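Local coordinates for maltose/maltodextrin-binding protein (Thermus thermophilus, PDB 2GH9) that binds maltotriose between its two lobes and probably serves as the extracytoplasmic receptor for maltodextrin uptake, at residues Glu169-Lys174 and Gly342-Pro347; Lys194-Ile199 and Lys365-Met370; Leu14-Glu19 and Leu296-Gln301. All coordinates share one frame; numbering follows the deposited sequence.

From the N terminus, residues 14-19 on helix 11-26 pair with 296-301 on helix 293-302, so contact 3 closes the longest loop, its closest ends 277 positions apart. Contacts 1 and 2 open inside that loop but close beyond it; all three pairs therefore cross and none nests. Contact 1 joins the lead-in to strand 172-175 to helix 341-357, and contact 2 joins helix 189-204 to helix 363-378. These two are neighbours, their centres 14 Å apart, and P347 O meets M370 CG where helices 341-357 and 363-378 run on from each other. Contact 3 lies across the chain's centre, 32 Å from contact 1 and 40 Å from contact 2, centre to centre.

Contact 1: residues Glu169-Lys174 and Gly342-Pro347; sequences ENVFAK and GKVWGP. With GLC (alpha-D-glucopyranose), chain B.
V171 and V344 mark the closest backbone approach, CA to CA 8.5 Å, between the turn leading into strand 172-175 and helix 341-357, a gap filled by side chains that bury 113 Å². The two valines meet tip to tip, V171 CG1 lying 4.1 Å from V344 CG1. With CG1 anti to the backbone N (chi1 173°), V171 turns this same methyl over the centre of the F172 ring, 3.6 Å above its plane. F172 slides past V344 instead, its CZ coming to 3.6 Å from V344 CG2. The start of the turn is pinned by N170 OD1, which takes the N-H of V171 at 2.6 Å on an in-plane lone pair, with a C=O...N angle of 103°; N170 ND2 bonds to P334 O. One residue on from V344, W345 lays one indole face beneath a glucose of the bound glycan. Sugar C4 sits 3.6 Å above that plane, offset toward the rim, while C6 approaches W345 CE3 at 3.8 Å. A serine in place of W345 would probably leave this sugar without its flat apolar support and freer to shift. D65, which receives a weak hydrogen bond from W345 NE1, also binds the glucose. An aromatic platform under a sugar ring, with a carboxylate hydrogen-bonded to the sugar, is the hallmark of maltodextrin pockets in periplasmic binding proteins.

Contact 2: residues Lys194-Ile199 and Lys365-Met370; sequences KALQFI and KIVEDM
L196 drives its CD1 methyl between I366 and V367 in an apolar helix-helix contact that joins helix 189-204 to helix 363-378, the last helix of this two-lobed periplasmic binding protein fold. The evidence for insertion is that one atom serves both partners: L196 CD1 lies 3.5 Å from V367 CG2 and 3.8 Å from I366 CG2, the two directions standing nearly at a right angle. The leucine crosses both side chains obliquely. Its extended chain puts the methyl there, since CG is anti to the carbonyl carbon and chi2 of -172° carries CD1 onward from the helix. Backbones stay well apart, L196 CA to V367 CA being 8.4 Å, and 104 Å² is buried in all.

A third helix, 341-357, also packs here: I352 touches L196, and A351 meets both I366 and M370. Behind L196, helix 189-204 is seated on helix 156-166 through A195 against F163, and F198 sets its ring edge-to-face with that of F162. On the partner helix, K365 N is bonded to N362 OD1 near the helix start. Regular helical bonds there fix the directions in which I366 and V367 leave the backbone: D369 N bonds to K365 O at 2.8 Å, and one residue on M370 N bonds to I366 O at 2.9 Å. The two methyls that receive the leucine, I366 CG2 and V367 CG2, stand 5.1 Å apart.

Contact 3: residues Leu14-Glu19 and Leu296-Gln301; sequences LEWLKE and LVAFNQ
W16 presents one indole face to F299 and an indole edge to A298. Over the face comes the edge of the phenyl ring: F299 CD1 stands 3.3 Å above the indole plane, offset toward the rim, and the same carbon is 3.3 Å from W16 CE3. The ring centroids, that of the indole taken over its six-membered ring, are 4.6 Å apart with planes at 59°, an edge-to-face pair tilted well away from a full right angle. Seen from the phenyl, W16 CG lies at the ring edge and in its plane. The five-membered ring has its own partner, for F299 CB makes a CH-pi contact 4.1 Å from that centroid and only 17° off the normal. Thus the phenylalanine spreads over both rings of the indole, CB on one and CD1 on the other. A298 CB sits near the indole plane, 3.8 Å from W16 NE1, and that nitrogen gives a weak hydrogen bond to N295 OD1.

Both aromatic side chains have CG anti to the backbone N (chi1 170° for W16), yet they cross at about a right angle. Helices meet closely here, W16 CA being 6.6 Å from F299 CA, and the two segments together bury 193 Å². F299 reaches further inward, its ring stacked with F111 and meeting F9, and its side chain lies about 8 Å from a bound glucose, which places this packing near the sugar site. On helix 11-26, L17 rests on V5 and V34 of the parallel strands 3-7 and 32-36. The helix linking those two strands makes a beta-alpha-beta crossover, a unit of the alpha/beta lobe of periplasmic binding proteins, and helix 293-302 packs against it here.

Contact 1: residues Glu169-Lys174 and Gly342-Pro347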
loop_
_atom_site.group_PDB
_atom_site.type_symbol
_atom_site.label_atom_id
_atom_site.label_comp_id
_atom_site.label_asym_id
_atom_site.label_seq_id
_atom_site.Cartn_x
_atom_site.Cartn_y
_atom_site.Cartn_z
ATOM N N GLU A 169 12.348 6.505 11.172
ATOM C CA GLU A 169 11.024 7.141 11.364
ATOM C C GLU A 169 10.202 7.061 10.068
ATOM O O GLU A 169 9.035 6.698 10.062
ATOM C CB GLU A 169 11.209 8.602 11.788
ATOM C CG GLU A 169 9.935 9.432 11.918
ATOM C CD GLU A 169 8.857 8.787 12.799
ATOM O OE1 GLU A 169 9.183 8.130 13.816
ATOM O OE2 GLU A 169 7.661 8.955 12.467
ATOM N N ASN A 170 10.853 7.397 8.972
ATOM C CA ASN A 170 10.282 7.267 7.660
ATOM C C ASN A 170 11.450 7.092 6.704
ATOM O O ASN A 170 12.544 6.701 7.150
ATOM C CB ASN A 170 9.397 8.488 7.339
ATOM C CG ASN A 170 8.316 8.180 6.293
ATOM O OD1 ASN A 170 8.595 7.526 5.289
ATOM N ND2 ASN A 170 7.092 8.646 6.531
ATOM N N VAL A 171 11.221 7.325 5.404
ATOM C CA VAL A 171 12.245 7.172 4.398
ATOM C C VAL A 171 13.278 8.291 4.521
ATOM O O VAL A 171 14.477 8.048 4.437
ATOM C CB VAL A 171 11.643 7.167 2.965
ATOM C CG1 VAL A 171 12.754 7.172 1.911
ATOM C CG2 VAL A 171 10.749 5.947 2.769
ATOM N N PHE A 172 12.788 9.509 4.718
ATOM C CA PHE A 172 13.614 10.715 4.749
ATOM C C PHE A 172 13.445 11.453 6.074
ATOM O O PHE A 172 12.357 11.465 6.645
ATOM C CB PHE A 172 13.175 11.677 3.651
ATOM C CG PHE A 172 13.228 11.115 2.261
ATOM C CD1 PHE A 172 14.439 10.859 1.642
ATOM C CD2 PHE A 172 12.063 10.925 1.538
ATOM C CE1 PHE A 172 14.482 10.377 0.325
ATOM C CE2 PHE A 172 12.100 10.461 0.239
ATOM C CZ PHE A 172 13.304 10.184 -0.371
ATOM N N ALA A 173 14.518 12.095 6.540
ATOM C CA ALA A 173 14.459 12.988 7.699
ATOM C C ALA A 173 13.611 14.231 7.383
ATOM O O ALA A 173 13.588 14.689 6.240
ATOM C CB ALA A 173 15.878 13.392 8.116
ATOM N N LYS A 174 12.887 14.737 8.382
ATOM C CA LYS A 174 12.156 16.014 8.272
ATOM C C LYS A 174 13.115 17.159 8.542
ATOM O O LYS A 174 13.923 17.087 9.470
ATOM C CB LYS A 174 11.011 16.107 9.284
ATOM C CG LYS A 174 9.778 15.293 8.962
ATOM C CD LYS A 174 8.671 15.590 9.976
ATOM C CE LYS A 174 7.530 14.588 9.873
ATOM N NZ LYS A 174 6.547 14.721 11.010
ATOM N N GLY A 342 9.849 8.082 -5.857
ATOM C CA GLY A 342 9.939 7.202 -7.033
ATOM C C GLY A 342 11.336 6.639 -7.304
ATOM O O GLY A 342 11.483 5.529 -7.834
ATOM N N LYS A 343 12.355 7.416 -6.934
ATOM C CA LYS A 343 13.763 7.007 -7.050
ATOM C C LYS A 343 14.206 5.982 -5.993
ATOM O O LYS A 343 15.145 5.221 -6.231
ATOM C CB LYS A 343 14.691 8.237 -6.966
ATOM C CG LYS A 343 14.822 9.046 -8.262
ATOM C CD LYS A 343 13.914 10.271 -8.277
ATOM C CE LYS A 343 14.399 11.342 -9.277
ATOM N NZ LYS A 343 13.467 12.528 -9.284
ATOM N N VAL A 344 13.544 5.954 -4.838
ATOM C CA VAL A 344 14.007 5.127 -3.698
ATOM C C VAL A 344 13.652 3.642 -3.821
ATOM O O VAL A 344 14.473 2.786 -3.521
ATOM C CB VAL A 344 13.503 5.696 -2.363
ATOM C CG1 VAL A 344 13.887 4.767 -1.182
ATOM C CG2 VAL A 344 14.086 7.100 -2.140
ATOM N N TRP A 345 12.445 3.341 -4.293
ATOM C CA TRP A 345 11.919 1.975 -4.272
ATOM C C TRP A 345 12.811 0.958 -4.993
ATOM O O TRP A 345 12.983 -0.176 -4.530
ATOM C CB TRP A 345 10.521 1.932 -4.907
ATOM C CG TRP A 345 9.451 2.772 -4.254
ATOM C CD1 TRP A 345 8.738 3.779 -4.837
ATOM C CD2 TRP A 345 8.912 2.628 -2.922
ATOM N NE1 TRP A 345 7.825 4.282 -3.964
ATOM C CE2 TRP A 345 7.899 3.599 -2.780
ATOM C CE3 TRP A 345 9.191 1.779 -1.845
ATOM C CZ2 TRP A 345 7.162 3.749 -1.603
ATOM C CZ3 TRP A 345 8.475 1.937 -0.679
ATOM C CH2 TRP A 345 7.462 2.918 -0.567
ATOM N N GLY A 346 13.336 1.339 -6.150
ATOM C CA GLY A 346 14.144 0.415 -6.954
ATOM C C GLY A 346 15.401 -0.067 -6.233
ATOM O O GLY A 346 15.536 -1.269 -5.979
ATOM N N PRO A 347 16.326 0.859 -5.908
ATOM C CA PRO A 347 17.539 0.482 -5.163
ATOM C C PRO A 347 17.251 -0.110 -3.779
ATOM O O PRO A 347 18.008 -0.970 -3.313
ATOM C CB PRO A 347 18.292 1.805 -5.025
ATOM C CG PRO A 347 17.761 2.671 -6.142
ATOM C CD PRO A 347 16.317 2.292 -6.241
HETATM C C1 GLC B . 4.074 0.698 -2.825
HETATM C C2 GLC B . 4.087 2.050 -3.513
HETATM C C3 GLC B . 4.632 1.919 -4.927
HETATM C C4 GLC B . 5.989 1.230 -4.879
HETATM C C5 GLC B . 5.936 -0.115 -4.140
HETATM C C6 GLC B . 7.313 -0.772 -3.962
HETATM O O2 GLC B . 2.760 2.609 -3.543
HETATM O O3 GLC B . 4.755 3.208 -5.520
HETATM O O4 GLC B . 6.433 1.053 -6.224
HETATM O O5 GLC B . 5.378 0.081 -2.837
HETATM O O6 GLC B . 7.135 -2.171 -3.711
#

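Contact 2: residues Lys194-Ile199 and Lys365-Met370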
loop_
_atom_site.group_PDB
_atom_site.type_symbol
_atom_site.label_atom_id
_atom_site.label_comp_id
_atom_site.label_asym_id
_atom_site.label_seq_id
_atom_site.Cartn_x
_atom_site.Cartn_y
_atom_site.Cartn_z
ATOM N N LYS A 194 20.730 -3.585 10.106
ATOM C CA LYS A 194 19.981 -4.435 11.040
ATOM C C LYS A 194 18.670 -4.959 10.433
ATOM O O LYS A 194 18.299 -6.116 10.659
ATOM C CB LYS A 194 19.711 -3.701 12.344
ATOM C CG LYS A 194 20.965 -3.377 13.171
ATOM C CD LYS A 194 20.711 -2.168 14.074
ATOM C CE LYS A 194 21.879 -1.831 14.977
ATOM N NZ LYS A 194 21.793 -0.429 15.512
ATOM N N ALA A 195 17.968 -4.106 9.679
ATOM C CA ALA A 195 16.753 -4.520 8.992
ATOM C C ALA A 195 17.060 -5.640 8.020
ATOM O O ALA A 195 16.383 -6.664 8.016
ATOM C CB ALA A 195 16.107 -3.351 8.251
ATOM N N LEU A 196 18.091 -5.451 7.201
ATOM C CA LEU A 196 18.436 -6.450 6.181
ATOM C C LEU A 196 18.913 -7.784 6.771
ATOM O O LEU A 196 18.613 -8.845 6.215
ATOM C CB LEU A 196 19.501 -5.917 5.226
ATOM C CG LEU A 196 19.092 -4.816 4.252
ATOM C CD1 LEU A 196 20.248 -4.581 3.253
ATOM C CD2 LEU A 196 17.793 -5.193 3.545
ATOM N N GLN A 197 19.632 -7.734 7.888
ATOM C CA GLN A 197 20.009 -8.977 8.608
ATOM C C GLN A 197 18.794 -9.742 9.171
ATOM O O GLN A 197 18.684 -10.962 9.027
ATOM C CB GLN A 197 20.988 -8.649 9.736
ATOM C CG GLN A 197 21.695 -9.879 10.325
ATOM C CD GLN A 197 22.410 -10.725 9.261
ATOM O OE1 GLN A 197 23.313 -10.248 8.578
ATOM N NE2 GLN A 197 21.985 -11.960 9.107
ATOM N N PHE A 198 17.864 -9.029 9.797
ATOM C CA PHE A 198 16.616 -9.664 10.236
ATOM C C PHE A 198 15.846 -10.292 9.060
ATOM O O PHE A 198 15.335 -11.431 9.167
ATOM C CB PHE A 198 15.712 -8.673 10.979
ATOM C CG PHE A 198 14.335 -9.202 11.210
ATOM C CD1 PHE A 198 14.137 -10.235 12.095
ATOM C CD2 PHE A 198 13.248 -8.706 10.509
ATOM C CE1 PHE A 198 12.885 -10.775 12.287
ATOM C CE2 PHE A 198 11.988 -9.245 10.692
ATOM C CZ PHE A 198 11.803 -10.271 11.592
ATOM N N ILE A 199 15.756 -9.551 7.946
ATOM C CA ILE A 199 15.100 -10.082 6.754
ATOM C C ILE A 199 15.852 -11.319 6.244
ATOM O O ILE A 199 15.229 -12.338 5.975
ATOM C CB ILE A 199 14.881 -9.027 5.643
ATOM C CG1 ILE A 199 13.942 -7.917 6.134
ATOM C CG2 ILE A 199 14.306 -9.703 4.378
ATOM C CD1 ILE A 199 14.075 -6.576 5.404
ATOM N N LYS A 365 27.878 -3.395 2.938
ATOM C CA LYS A 365 28.183 -2.816 1.614
ATOM C C LYS A 365 26.927 -2.643 0.758
ATOM O O LYS A 365 26.795 -1.643 0.042
ATOM C CB LYS A 365 29.196 -3.673 0.854
ATOM C CG LYS A 365 30.623 -3.569 1.399
ATOM C CD LYS A 365 31.625 -4.355 0.532
ATOM C CE LYS A 365 33.047 -4.282 1.119
ATOM N NZ LYS A 365 33.987 -5.284 0.493
ATOM N N ILE A 366 26.032 -3.630 0.826
ATOM C CA ILE A 366 24.723 -3.566 0.156
ATOM C C ILE A 366 24.011 -2.272 0.548
ATOM O O ILE A 366 23.564 -1.520 -0.323
ATOM C CB ILE A 366 23.842 -4.808 0.474
ATOM C CG1 ILE A 366 24.403 -6.041 -0.242
ATOM C CG2 ILE A 366 22.375 -4.566 0.044
ATOM C CD1 ILE A 366 23.722 -7.338 0.079
ATOM N N VAL A 367 23.944 -1.997 1.849
ATOM C CA VAL A 367 23.315 -0.763 2.332
ATOM C C VAL A 367 24.074 0.486 1.856
ATOM O O VAL A 367 23.456 1.501 1.492
ATOM C CB VAL A 367 23.180 -0.758 3.879
ATOM C CG1 VAL A 367 22.644 0.581 4.373
ATOM C CG2 VAL A 367 22.283 -1.908 4.343
ATOM N N GLU A 368 25.407 0.420 1.865
ATOM C CA GLU A 368 26.230 1.538 1.374
ATOM C C GLU A 368 25.927 1.857 -0.095
ATOM O O GLU A 368 25.700 3.015 -0.451
ATOM C CB GLU A 368 27.736 1.256 1.566
ATOM C CG GLU A 368 28.234 1.476 3.001
ATOM C CD GLU A 368 29.712 1.084 3.233
ATOM O OE1 GLU A 368 30.347 0.441 2.363
ATOM O OE2 GLU A 368 30.222 1.426 4.322
ATOM N N ASP A 369 25.916 0.819 -0.921
ATOM C CA ASP A 369 25.628 0.925 -2.348
ATOM C C ASP A 369 24.193 1.396 -2.617
ATOM O O ASP A 369 23.964 2.223 -3.507
ATOM C CB ASP A 369 25.855 -0.426 -3.045
ATOM C CG ASP A 369 27.334 -0.898 -3.008
ATOM O OD1 ASP A 369 28.248 -0.098 -2.660
ATOM O OD2 ASP A 369 27.567 -2.092 -3.321
ATOM N N MET A 370 23.232 0.866 -1.852
ATOM C CA MET A 370 21.840 1.318 -1.934
ATOM C C MET A 370 21.763 2.825 -1.737
ATOM O O MET A 370 21.199 3.537 -2.569
ATOM C CB MET A 370 20.990 0.616 -0.867
ATOM C CG MET A 370 19.509 1.055 -0.809
ATOM S SD MET A 370 18.699 0.474 0.702
ATOM C CE MET A 370 18.992 1.829 1.831
#

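Contact 3: residues Leu14-Glu19 and Leu296-Gln301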
loop_
_atom_site.group_PDB
_atom_site.type_symbol
_atom_site.label_atom_id
_atom_site.label_comp_id
_atom_site.label_asym_id
_atom_site.label_seq_id
_atom_site.Cartn_x
_atom_site.Cartn_y
_atom_site.Cartn_z
ATOM N N LEU A 14 -12.876 -5.090 -8.052
ATOM C CA LEU A 14 -13.103 -4.851 -9.468
ATOM C C LEU A 14 -14.592 -4.928 -9.802
ATOM O O LEU A 14 -15.091 -4.128 -10.593
ATOM C CB LEU A 14 -12.333 -5.865 -10.333
ATOM C CG LEU A 14 -12.468 -5.727 -11.852
ATOM C CD1 LEU A 14 -11.963 -4.354 -12.331
ATOM C CD2 LEU A 14 -11.751 -6.889 -12.573
ATOM N N GLU A 15 -15.285 -5.903 -9.215
ATOM C CA GLU A 15 -16.711 -6.056 -9.479
ATOM C C GLU A 15 -17.507 -4.826 -9.004
ATOM O O GLU A 15 -18.387 -4.351 -9.714
ATOM C CB GLU A 15 -17.260 -7.370 -8.907
ATOM C CG GLU A 15 -18.333 -7.994 -9.807
ATOM C CD GLU A 15 -17.807 -8.469 -11.179
ATOM O OE1 GLU A 15 -16.932 -9.361 -11.216
ATOM O OE2 GLU A 15 -18.265 -7.963 -12.233
ATOM N N TRP A 16 -17.165 -4.294 -7.835
ATOM C CA TRP A 16 -17.724 -3.008 -7.374
ATOM C C TRP A 16 -17.504 -1.876 -8.392
ATOM O O TRP A 16 -18.440 -1.137 -8.734
ATOM C CB TRP A 16 -17.111 -2.630 -6.013
ATOM C CG TRP A 16 -17.385 -1.223 -5.500
ATOM C CD1 TRP A 16 -18.388 -0.840 -4.668
ATOM C CD2 TRP A 16 -16.605 -0.046 -5.743
ATOM N NE1 TRP A 16 -18.284 0.486 -4.369
ATOM C CE2 TRP A 16 -17.204 1.006 -5.022
ATOM C CE3 TRP A 16 -15.457 0.220 -6.490
ATOM C CZ2 TRP A 16 -16.707 2.303 -5.046
ATOM C CZ3 TRP A 16 -14.957 1.509 -6.499
ATOM C CH2 TRP A 16 -15.585 2.529 -5.782
ATOM N N LEU A 17 -16.269 -1.740 -8.871
ATOM C CA LEU A 17 -15.940 -0.688 -9.823
ATOM C C LEU A 17 -16.734 -0.828 -11.141
ATOM O O LEU A 17 -17.199 0.181 -11.703
ATOM C CB LEU A 17 -14.423 -0.651 -10.107
ATOM C CG LEU A 17 -13.971 0.444 -11.082
ATOM C CD1 LEU A 17 -14.609 1.776 -10.723
ATOM C CD2 LEU A 17 -12.445 0.565 -11.183
ATOM N N LYS A 18 -16.883 -2.066 -11.615
ATOM C CA LYS A 18 -17.646 -2.347 -12.839
ATOM C C LYS A 18 -19.123 -1.975 -12.659
ATOM O O LYS A 18 -19.725 -1.406 -13.574
ATOM C CB LYS A 18 -17.507 -3.825 -13.264
ATOM C CG LYS A 18 -16.144 -4.186 -13.837
ATOM C CD LYS A 18 -16.210 -5.494 -14.652
ATOM C CE LYS A 18 -14.898 -5.861 -15.279
ATOM N NZ LYS A 18 -14.414 -4.811 -16.236
ATOM N N GLU A 19 -19.672 -2.289 -11.482
ATOM C CA GLU A 19 -21.050 -1.945 -11.129
ATOM C C GLU A 19 -21.257 -0.440 -11.094
ATOM O O GLU A 19 -22.251 0.059 -11.635
ATOM C CB GLU A 19 -21.459 -2.513 -9.760
ATOM C CG GLU A 19 -22.909 -2.132 -9.362
ATOM C CD GLU A 19 -23.277 -2.442 -7.933
ATOM O OE1 GLU A 19 -22.501 -3.131 -7.226
ATOM O OE2 GLU A 19 -24.370 -1.981 -7.512
ATOM N N LEU A 296 -17.913 4.269 -0.477
ATOM C CA LEU A 296 -16.730 3.919 0.299
ATOM C C LEU A 296 -16.995 2.729 1.230
ATOM O O LEU A 296 -16.145 1.832 1.337
ATOM C CB LEU A 296 -16.233 5.113 1.097
ATOM C CG LEU A 296 -15.671 6.283 0.291
ATOM C CD1 LEU A 296 -15.218 7.348 1.243
ATOM C CD2 LEU A 296 -14.532 5.880 -0.650
ATOM N N VAL A 297 -18.176 2.715 1.865
ATOM C CA VAL A 297 -18.596 1.623 2.741
ATOM C C VAL A 297 -18.765 0.347 1.930
ATOM O O VAL A 297 -18.258 -0.693 2.323
ATOM C CB VAL A 297 -19.914 1.931 3.559
ATOM C CG1 VAL A 297 -20.459 0.658 4.206
ATOM C CG2 VAL A 297 -19.672 2.952 4.643
ATOM N N ALA A 298 -19.444 0.443 0.787
ATOM C CA ALA A 298 -19.632 -0.689 -0.108
ATOM C C ALA A 298 -18.299 -1.302 -0.526
ATOM O O ALA A 298 -18.112 -2.517 -0.466
ATOM C CB ALA A 298 -20.408 -0.250 -1.339
ATOM N N PHE A 299 -17.357 -0.452 -0.913
ATOM C CA PHE A 299 -16.043 -0.943 -1.300
ATOM C C PHE A 299 -15.380 -1.694 -0.139
ATOM O O PHE A 299 -14.801 -2.735 -0.352
ATOM C CB PHE A 299 -15.174 0.222 -1.790
ATOM C CG PHE A 299 -13.902 -0.199 -2.490
ATOM C CD1 PHE A 299 -13.946 -0.787 -3.750
ATOM C CD2 PHE A 299 -12.662 0.026 -1.908
ATOM C CE1 PHE A 299 -12.792 -1.137 -4.414
ATOM C CE2 PHE A 299 -11.464 -0.326 -2.594
ATOM C CZ PHE A 299 -11.529 -0.887 -3.834
ATOM N N ASN A 300 -15.469 -1.182 1.083
ATOM C CA ASN A 300 -14.883 -1.866 2.239
ATOM C C ASN A 300 -15.521 -3.222 2.442
ATOM O O ASN A 300 -14.847 -4.211 2.733
ATOM C CB ASN A 300 -15.024 -1.024 3.508
ATOM C CG ASN A 300 -14.571 -1.775 4.781
ATOM O OD1 ASN A 300 -15.373 -2.393 5.441
ATOM N ND2 ASN A 300 -13.273 -1.756 5.070
ATOM N N GLN A 301 -16.836 -3.271 2.268
ATOM C CA GLN A 301 -17.575 -4.502 2.507
ATOM C C GLN A 301 -17.243 -5.546 1.465
ATOM O O GLN A 301 -17.063 -6.709 1.812
ATOM C CB GLN A 301 -19.075 -4.214 2.611
ATOM C CG GLN A 301 -19.400 -3.349 3.838
ATOM C CD GLN A 301 -18.936 -3.984 5.142
ATOM O OE1 GLN A 301 -17.934 -3.554 5.750
ATOM N NE2 GLN A 301 -19.659 -5.015 5.588
#